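PDB 3L9U: disulfide isomerase from Salmonella enterica subsp. enterica serovar Typhimurium, which takes part in disulfide-bond formation, probably by passing its own redox-active disulfide to other proteins, such as the substrate AssT. Local coordinates for residues Asp50-Ala53 and Asp54-Phe58; Arg115-Asp118 and Gly119-Ala123; Asn183-Ser186 and Ile187-Ala191. All blocks are in the same frame, centred on the assembly; numbering follows the deposited sequence. Where two conformers were deposited one is given.

In the fold
Followed from the N terminus, the three contacts come in series along the chain, each closing a short local turn; none nests in or crosses another. Contact 1 links helix 45-52 to strand 57-62, an edge strand of the thioredoxin-like sheet. Contact 2 shapes the loop between helices 97-111 and 122-133, on the opposite side of the chain's centre, its nearest atoms about 20 Å from those of contact 1. Contact 3 starts helix 187-198 after the loop that follows strand 177-179. That helix packs beside helix 45-52, so contacts 1 and 3 touch: Lys51 and Val52 lie against Ile187 and Ala191, joining two helices on the same side of the fold.

Contact 1: Asp50-Ala53 and Asp54-Phe58; sequences DKVA and DLVTF
Val52 and Val56 meet through one methyl each, CG2 of Val52 lying 3.5 Å from CG2 of Val56, with the two side chains crossing at a slant. In both valines CG1 lies beside the backbone N (chi1 -56° in Val52, -60° in Val56), which leaves CG2 between N and the carbonyl carbon. Beside this apolar touch, Val52 O accepts two backbone bonds: Leu55 N donates at 2.8 Å, and Val56 N at 2.9 Å from the same oxygen. The Val56 bond runs almost in line with the carbonyl, whereas Leu55 N stands above the carbonyl plane, and the turn is gripped from two directions.

Around the outside of the turn, Asp54 reaches the carbonyls of Asp50 and Lys51. One water bridges Asp54 OD1 and Asp50 O; a second lies 2.8 Å from Lys51 O and 2.7 Å from Asp54 OD1. The same carboxylate oxygen forms a salt bridge with Arg195 of helix 187-198, whose residues also pack on Val52, Leu55 and Val56. On the sheet side, Val56 reaches Leu26 of the neighbouring strand.

This turn is the helix-to-strand return of the beta-alpha-beta crossover between parallel strands 25-30 and 57-62 of the thioredoxin fold, with the Val52 carbonyl doubly satisfied. Asp54 OD1 also approaches Lys51 O directly, at 3.5 Å, acceptor to acceptor, which the waters and Arg195 probably offset.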
loop_
_atom_site.group_PDB
_atom_site.type_symbol
_atom_site.label_atom_id
_atom_site.label_comp_id
_atom_site.label_asym_id
_atom_site.label_seq_id
_atom_site.Cartn_x
_atom_site.Cartn_y
_atom_site.Cartn_z
ATOM N N ASP A 50 -1.810 -3.984 -13.084
ATOM C CA ASP A 50 -1.436 -3.953 -14.476
ATOM C C ASP A 50 -2.631 -3.874 -15.392
ATOM O O ASP A 50 -2.633 -3.163 -16.333
ATOM C CB ASP A 50 -0.621 -5.167 -14.823
ATOM C CG ASP A 50 0.759 -5.129 -14.240
ATOM O OD1 ASP A 50 1.366 -6.195 -14.147
ATOM O OD2 ASP A 50 1.279 -4.056 -13.887
ATOM N N LYS A 51 -3.634 -4.651 -15.091
ATOM C CA LYS A 51 -4.846 -4.693 -15.911
ATOM C C LYS A 51 -5.627 -3.377 -15.923
ATOM O O LYS A 51 -6.380 -3.118 -16.858
ATOM C CB LYS A 51 -5.771 -5.830 -15.473
ATOM C CG LYS A 51 -5.298 -7.218 -15.873
ATOM C CD LYS A 51 -6.217 -8.272 -15.279
ATOM C CE LYS A 51 -5.806 -9.667 -15.698
ATOM N NZ LYS A 51 -5.932 -9.863 -17.175
ATOM N N VAL A 52 -5.458 -2.551 -14.895
ATOM C CA VAL A 52 -6.221 -1.308 -14.815
ATOM C C VAL A 52 -5.356 -0.052 -14.949
ATOM O O VAL A 52 -5.836 1.062 -14.754
ATOM C CB VAL A 52 -7.048 -1.234 -13.509
ATOM C CG1 VAL A 52 -7.960 -2.443 -13.404
ATOM C CG2 VAL A 52 -6.136 -1.141 -12.286
ATOM N N ALA A 53 -4.087 -0.242 -15.300
ATOM C CA ALA A 53 -3.106 0.844 -15.295
ATOM C C ALA A 53 -3.415 1.919 -16.335
ATOM O O ALA A 53 -2.925 3.044 -16.241
ATOM C CB ALA A 53 -1.698 0.276 -15.511
ATOM N N ASP A 54 -4.242 1.568 -17.316
ATOM C CA ASP A 54 -4.675 2.524 -18.326
ATOM C C ASP A 54 -5.738 3.478 -17.785
ATOM O O ASP A 54 -6.024 4.504 -18.403
ATOM C CB ASP A 54 -5.208 1.799 -19.567
ATOM C CG ASP A 54 -6.385 0.881 -19.255
ATOM O OD1 ASP A 54 -6.246 -0.006 -18.393
ATOM O OD2 ASP A 54 -7.449 1.031 -19.894
ATOM N N LEU A 55 -6.314 3.138 -16.633
ATOM C CA LEU A 55 -7.415 3.914 -16.053
ATOM C C LEU A 55 -7.061 4.555 -14.710
ATOM O O LEU A 55 -7.397 5.715 -14.462
ATOM C CB LEU A 55 -8.661 3.040 -15.867
ATOM C CG LEU A 55 -9.534 2.663 -17.060
ATOM C CD1 LEU A 55 -10.690 1.787 -16.582
ATOM C CD2 LEU A 55 -10.054 3.911 -17.751
ATOM N N VAL A 56 -6.397 3.796 -13.838
ATOM C CA VAL A 56 -6.078 4.290 -12.502
ATOM C C VAL A 56 -4.628 4.033 -12.120
ATOM O O VAL A 56 -3.993 3.098 -12.617
ATOM C CB VAL A 56 -7.016 3.693 -11.422
ATOM C CG1 VAL A 56 -8.468 4.048 -11.719
ATOM C CG2 VAL A 56 -6.841 2.175 -11.325
ATOM N N THR A 57 -4.110 4.874 -11.232
ATOM C CA THR A 57 -2.736 4.761 -10.774
ATOM C C THR A 57 -2.675 4.004 -9.458
ATOM O O THR A 57 -3.376 4.351 -8.506
ATOM C CB THR A 57 -2.117 6.154 -10.556
ATOM O OG1 THR A 57 -2.186 6.900 -11.778
ATOM C CG2 THR A 57 -0.666 6.032 -10.117
ATOM N N PHE A 58 -1.844 2.966 -9.406
ATOM C CA PHE A 58 -1.636 2.216 -8.162
ATOM C C PHE A 58 -0.990 3.114 -7.115
ATOM O O PHE A 58 0.064 3.722 -7.361
ATOM C CB PHE A 58 -0.774 0.973 -8.399
ATOM C CG PHE A 58 -0.405 0.251 -7.137
ATOM C CD1 PHE A 58 -1.383 -0.337 -6.352
ATOM C CD2 PHE A 58 0.919 0.164 -6.730
ATOM C CE1 PHE A 58 -1.047 -1.001 -5.181
ATOM C CE2 PHE A 58 1.264 -0.504 -5.560
ATOM C CZ PHE A 58 0.276 -1.084 -4.786
HETATM O O HOH W 1 -3.512 -1.430 -18.519
HETATM O O HOH W 2 -5.549 -2.348 -19.419
#

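Contact 2: Arg115-Asp118 and Gly119-Ala123; sequences RWSD and GKDPA
The loop from helix 97-111 to helix 122-133 makes a left-handed helical turn and bends sharply through Ser117-Lys120 before the second helix begins. Lys120 N donates to Ser117 O at 3.2 Å, its N-H pointing fairly straight at the oxygen (164°) but reaching it from above the carbonyl plane. The aliphatic start of Lys120 lies beyond the oxygen of the same carbonyl, with CB 3.6 Å from Ser117 O. In an overlapping turn two residues earlier, Asp118 N donates to Arg115 O at 2.9 Å. Trp116, Ser117 and Asp118 all lie in the left-handed helical region, and phi stays positive at Gly119 (107°), whose lack of a side chain suits this backbone.

Asp121 closes the loop from the other end. Its CB packs 3.4 Å from Trp116 O and 4.0 Å from Ser117 CB, and a water joins the two side chains, 2.8 Å from Ser117 OG and donating to Asp121 OD2 at 2.8 Å. Tyr69 OH bonds to Trp116 O and Asp121 N, while the Trp116 indole turns inward to Thr128 and Phe125. With CG anti to its own N (chi1 -162°), Asp121 uses OD1 to accept from Ala124 N, the N-cap bond of an aspartate at a helix start.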
loop_
_atom_site.group_PDB
_atom_site.type_symbol
_atom_site.label_atom_id
_atom_site.label_comp_id
_atom_site.label_asym_id
_atom_site.label_seq_id
_atom_site.Cartn_x
_atom_site.Cartn_y
_atom_site.Cartn_z
ATOM N N ARG A 115 10.926 -9.763 15.050
ATOM C CA ARG A 115 10.214 -8.708 15.767
ATOM C C ARG A 115 11.121 -7.547 16.199
ATOM O O ARG A 115 10.656 -6.590 16.814
ATOM C CB ARG A 115 9.461 -9.284 16.973
ATOM C CG ARG A 115 8.335 -10.249 16.607
ATOM C CD ARG A 115 7.241 -9.540 15.826
ATOM N NE ARG A 115 6.098 -10.413 15.567
ATOM C CZ ARG A 115 5.957 -11.159 14.476
ATOM N NH1 ARG A 115 6.892 -11.147 13.533
ATOM N NH2 ARG A 115 4.880 -11.918 14.327
ATOM N N TRP A 116 12.406 -7.628 15.859
ATOM C CA TRP A 116 13.349 -6.544 16.130
ATOM C C TRP A 116 13.228 -6.008 17.562
ATOM O O TRP A 116 13.119 -4.801 17.779
ATOM C CB TRP A 116 13.161 -5.401 15.121
ATOM C CG TRP A 116 13.258 -5.822 13.669
ATOM C CD1 TRP A 116 14.388 -5.858 12.893
ATOM C CD2 TRP A 116 12.174 -6.233 12.817
ATOM N NE1 TRP A 116 14.071 -6.270 11.615
ATOM C CE2 TRP A 116 12.722 -6.505 11.543
ATOM C CE3 TRP A 116 10.798 -6.403 13.012
ATOM C CZ2 TRP A 116 11.938 -6.951 10.471
ATOM C CZ3 TRP A 116 10.019 -6.829 11.941
ATOM C CH2 TRP A 116 10.594 -7.105 10.690
ATOM N N SER A 117 13.250 -6.912 18.535
ATOM C CA SER A 117 13.231 -6.523 19.938
ATOM C C SER A 117 11.960 -5.780 20.352
ATOM O O SER A 117 11.989 -4.930 21.245
ATOM C CB SER A 117 14.478 -5.702 20.281
ATOM O OG SER A 117 15.658 -6.446 20.005
ATOM N N ASP A 118 10.854 -6.095 19.686
ATOM C CA ASP A 118 9.525 -5.692 20.139
ATOM C C ASP A 118 9.336 -4.180 20.301
ATOM O O ASP A 118 8.704 -3.715 21.254
ATOM C CB ASP A 118 9.171 -6.422 21.436
ATOM C CG ASP A 118 9.277 -7.938 21.300
ATOM O OD1 ASP A 118 8.733 -8.493 20.316
ATOM O OD2 ASP A 118 9.899 -8.583 22.178
ATOM N N GLY A 119 9.874 -3.417 19.358
ATOM C CA GLY A 119 9.645 -1.986 19.336
ATOM C C GLY A 119 10.841 -1.165 19.756
ATOM O O GLY A 119 10.919 0.030 19.448
ATOM N N LYS A 120 11.782 -1.804 20.444
ATOM C CA LYS A 120 12.888 -1.085 21.065
ATOM C C LYS A 120 14.108 -0.918 20.172
ATOM O O LYS A 120 15.110 -0.343 20.591
ATOM C CB LYS A 120 13.304 -1.780 22.362
ATOM C CG LYS A 120 12.216 -1.797 23.416
ATOM C CD LYS A 120 11.743 -0.384 23.731
ATOM C CE LYS A 120 11.050 -0.333 25.082
ATOM N NZ LYS A 120 10.102 0.807 25.187
ATOM N N ASP A 121 14.025 -1.415 18.945
ATOM C CA ASP A 121 15.167 -1.370 18.046
ATOM C C ASP A 121 14.739 -0.894 16.656
ATOM O O ASP A 121 14.801 -1.651 15.684
ATOM C CB ASP A 121 15.836 -2.752 17.998
ATOM C CG ASP A 121 17.259 -2.715 17.454
ATOM O OD1 ASP A 121 17.688 -1.680 16.905
ATOM O OD2 ASP A 121 17.950 -3.748 17.567
ATOM N N PRO A 122 14.298 0.372 16.557
ATOM C CA PRO A 122 13.887 0.903 15.253
ATOM C C PRO A 122 15.037 0.918 14.251
ATOM O O PRO A 122 14.788 0.790 13.054
ATOM C CB PRO A 122 13.416 2.325 15.580
ATOM C CG PRO A 122 14.083 2.653 16.875
ATOM C CD PRO A 122 14.096 1.358 17.632
ATOM N N ALA A 123 16.276 1.053 14.724
ATOM C CA ALA A 123 17.420 0.971 13.820
ATOM C C ALA A 123 17.442 -0.366 13.086
ATOM O O ALA A 123 17.645 -0.419 11.878
ATOM C CB ALA A 123 18.718 1.167 14.574
HETATM O O HOH W 3 16.467 -6.115 17.333
#

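Contact 3: Asn183-Ser186 and Ile187-Ala191; sequences NIKS and IDSMA
Ser186 turns its hydroxyl into the space between its own N and carbonyl carbon (chi1 67°), which brings OG over the first turn of helix 187-198, where it acts as the N-cap. OG accepts from Ser189 N at 3.0 Å, with an N-H...O angle of 157°, and lies 3.2 Å from Ser189 CB. The Ser186 carbonyl then starts the regular helix pattern, accepting from Met190 N at 2.9 Å. Capping and the first backbone bond therefore come from one residue, its hydroxyl satisfying an N-H that precedes the repeating bonds.

Before the cap, Ile184 of the incoming loop meets Met190 of the helix. Met190 leaves its backbone with CG anti to N (chi1 -171°) and stays extended beyond it, bringing its sulphur to both branches of Ile184. Met190 SD lies 3.9 Å from Ile184 CD1 and 4.1 Å from Ile184 CG2, while CG2 of Ile184 also packs against Met190 CB. This apolar pairing across the cap extends into the fold, for Met190 also touches Val44 and Val48, and Ile187 packs on Val48 and Lys51 of helix 45-52. Asp188 adds a long, weak ion pair with Lys51.

Ser189 points back toward the incoming loop, its CB and OG facing Lys185 CB, with Phe6 also against this serine. A water links loop and helix here, accepting from Lys185 N at 2.9 Å and lying 2.7 Å from Ser189 OG.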
loop_
_atom_site.group_PDB
_atom_site.type_symbol
_atom_site.label_atom_id
_atom_site.label_comp_id
_atom_site.label_asym_id
_atom_site.label_seq_id
_atom_site.Cartn_x
_atom_site.Cartn_y
_atom_site.Cartn_z
ATOM N N ASN A 183 -14.717 -10.939 -0.591
ATOM C CA ASN A 183 -15.602 -11.279 -1.696
ATOM C C ASN A 183 -14.939 -11.167 -3.061
ATOM O O ASN A 183 -15.578 -11.391 -4.087
ATOM C CB ASN A 183 -16.887 -10.450 -1.642
ATOM C CG ASN A 183 -17.771 -10.828 -0.464
ATOM O OD1 ASN A 183 -17.793 -11.987 -0.034
ATOM N ND2 ASN A 183 -18.508 -9.854 0.062
ATOM N N ILE A 184 -13.655 -10.824 -3.077
ATOM C CA ILE A 184 -12.916 -10.817 -4.335
ATOM C C ILE A 184 -12.893 -12.237 -4.887
ATOM O O ILE A 184 -12.503 -13.177 -4.196
ATOM C CB ILE A 184 -11.484 -10.320 -4.151
ATOM C CG1 ILE A 184 -11.488 -8.843 -3.739
ATOM C CG2 ILE A 184 -10.696 -10.501 -5.449
ATOM C CD1 ILE A 184 -10.135 -8.333 -3.240
ATOM N N LYS A 185 -13.314 -12.396 -6.136
ATOM C CA LYS A 185 -13.422 -13.725 -6.724
ATOM C C LYS A 185 -12.142 -14.157 -7.418
ATOM O O LYS A 185 -11.706 -15.298 -7.272
ATOM C CB LYS A 185 -14.601 -13.787 -7.694
ATOM C CG LYS A 185 -15.936 -13.646 -7.002
ATOM C CD LYS A 185 -16.092 -14.709 -5.929
ATOM C CE LYS A 185 -17.489 -14.706 -5.339
ATOM N NZ LYS A 185 -17.725 -15.894 -4.467
ATOM N N SER A 186 -11.533 -13.240 -8.164
ATOM C CA SER A 186 -10.352 -13.580 -8.947
ATOM C C SER A 186 -9.661 -12.312 -9.390
ATOM O O SER A 186 -10.195 -11.222 -9.216
ATOM C CB SER A 186 -10.755 -14.390 -10.189
ATOM O OG SER A 186 -11.513 -13.593 -11.099
ATOM N N ILE A 187 -8.485 -12.457 -9.987
ATOM C CA ILE A 187 -7.790 -11.315 -10.569
ATOM C C ILE A 187 -8.604 -10.702 -11.714
ATOM O O ILE A 187 -8.779 -9.482 -11.764
ATOM C CB ILE A 187 -6.370 -11.726 -11.023
ATOM C CG1 ILE A 187 -5.472 -11.878 -9.780
ATOM C CG2 ILE A 187 -5.791 -10.721 -12.022
ATOM C CD1 ILE A 187 -4.173 -12.549 -10.050
ATOM N N ASP A 188 -9.120 -11.533 -12.621
ATOM C CA ASP A 188 -9.881 -11.008 -13.754
ATOM C C ASP A 188 -11.150 -10.308 -13.294
ATOM O O ASP A 188 -11.546 -9.285 -13.864
ATOM C CB ASP A 188 -10.253 -12.116 -14.738
ATOM C CG ASP A 188 -9.062 -12.654 -15.491
ATOM O OD1 ASP A 188 -7.964 -12.069 -15.385
ATOM O OD2 ASP A 188 -9.227 -13.674 -16.193
ATOM N N SER A 189 -11.796 -10.871 -12.275
ATOM C CA SER A 189 -13.007 -10.273 -11.717
ATOM C C SER A 189 -12.689 -8.940 -11.042
ATOM O O SER A 189 -13.337 -7.930 -11.304
ATOM C CB SER A 189 -13.657 -11.228 -10.715
ATOM O OG SER A 189 -14.770 -10.624 -10.077
ATOM N N MET A 190 -11.689 -8.943 -10.167
ATOM C CA MET A 190 -11.327 -7.740 -9.434
ATOM C C MET A 190 -10.917 -6.614 -10.369
ATOM O O MET A 190 -11.248 -5.448 -10.140
ATOM C CB MET A 190 -10.193 -8.031 -8.456
ATOM C CG MET A 190 -9.916 -6.880 -7.522
ATOM S SD MET A 190 -8.466 -7.194 -6.521
ATOM C CE MET A 190 -8.357 -5.643 -5.625
ATOM N N ALA A 191 -10.180 -6.948 -11.420
ATOM C CA ALA A 191 -9.774 -5.917 -12.368
ATOM C C ALA A 191 -10.992 -5.246 -13.001
ATOM O O ALA A 191 -11.035 -4.017 -13.136
ATOM C CB ALA A 191 -8.846 -6.491 -13.441
HETATM O O HOH W 4 -14.063 -10.008 -7.536
#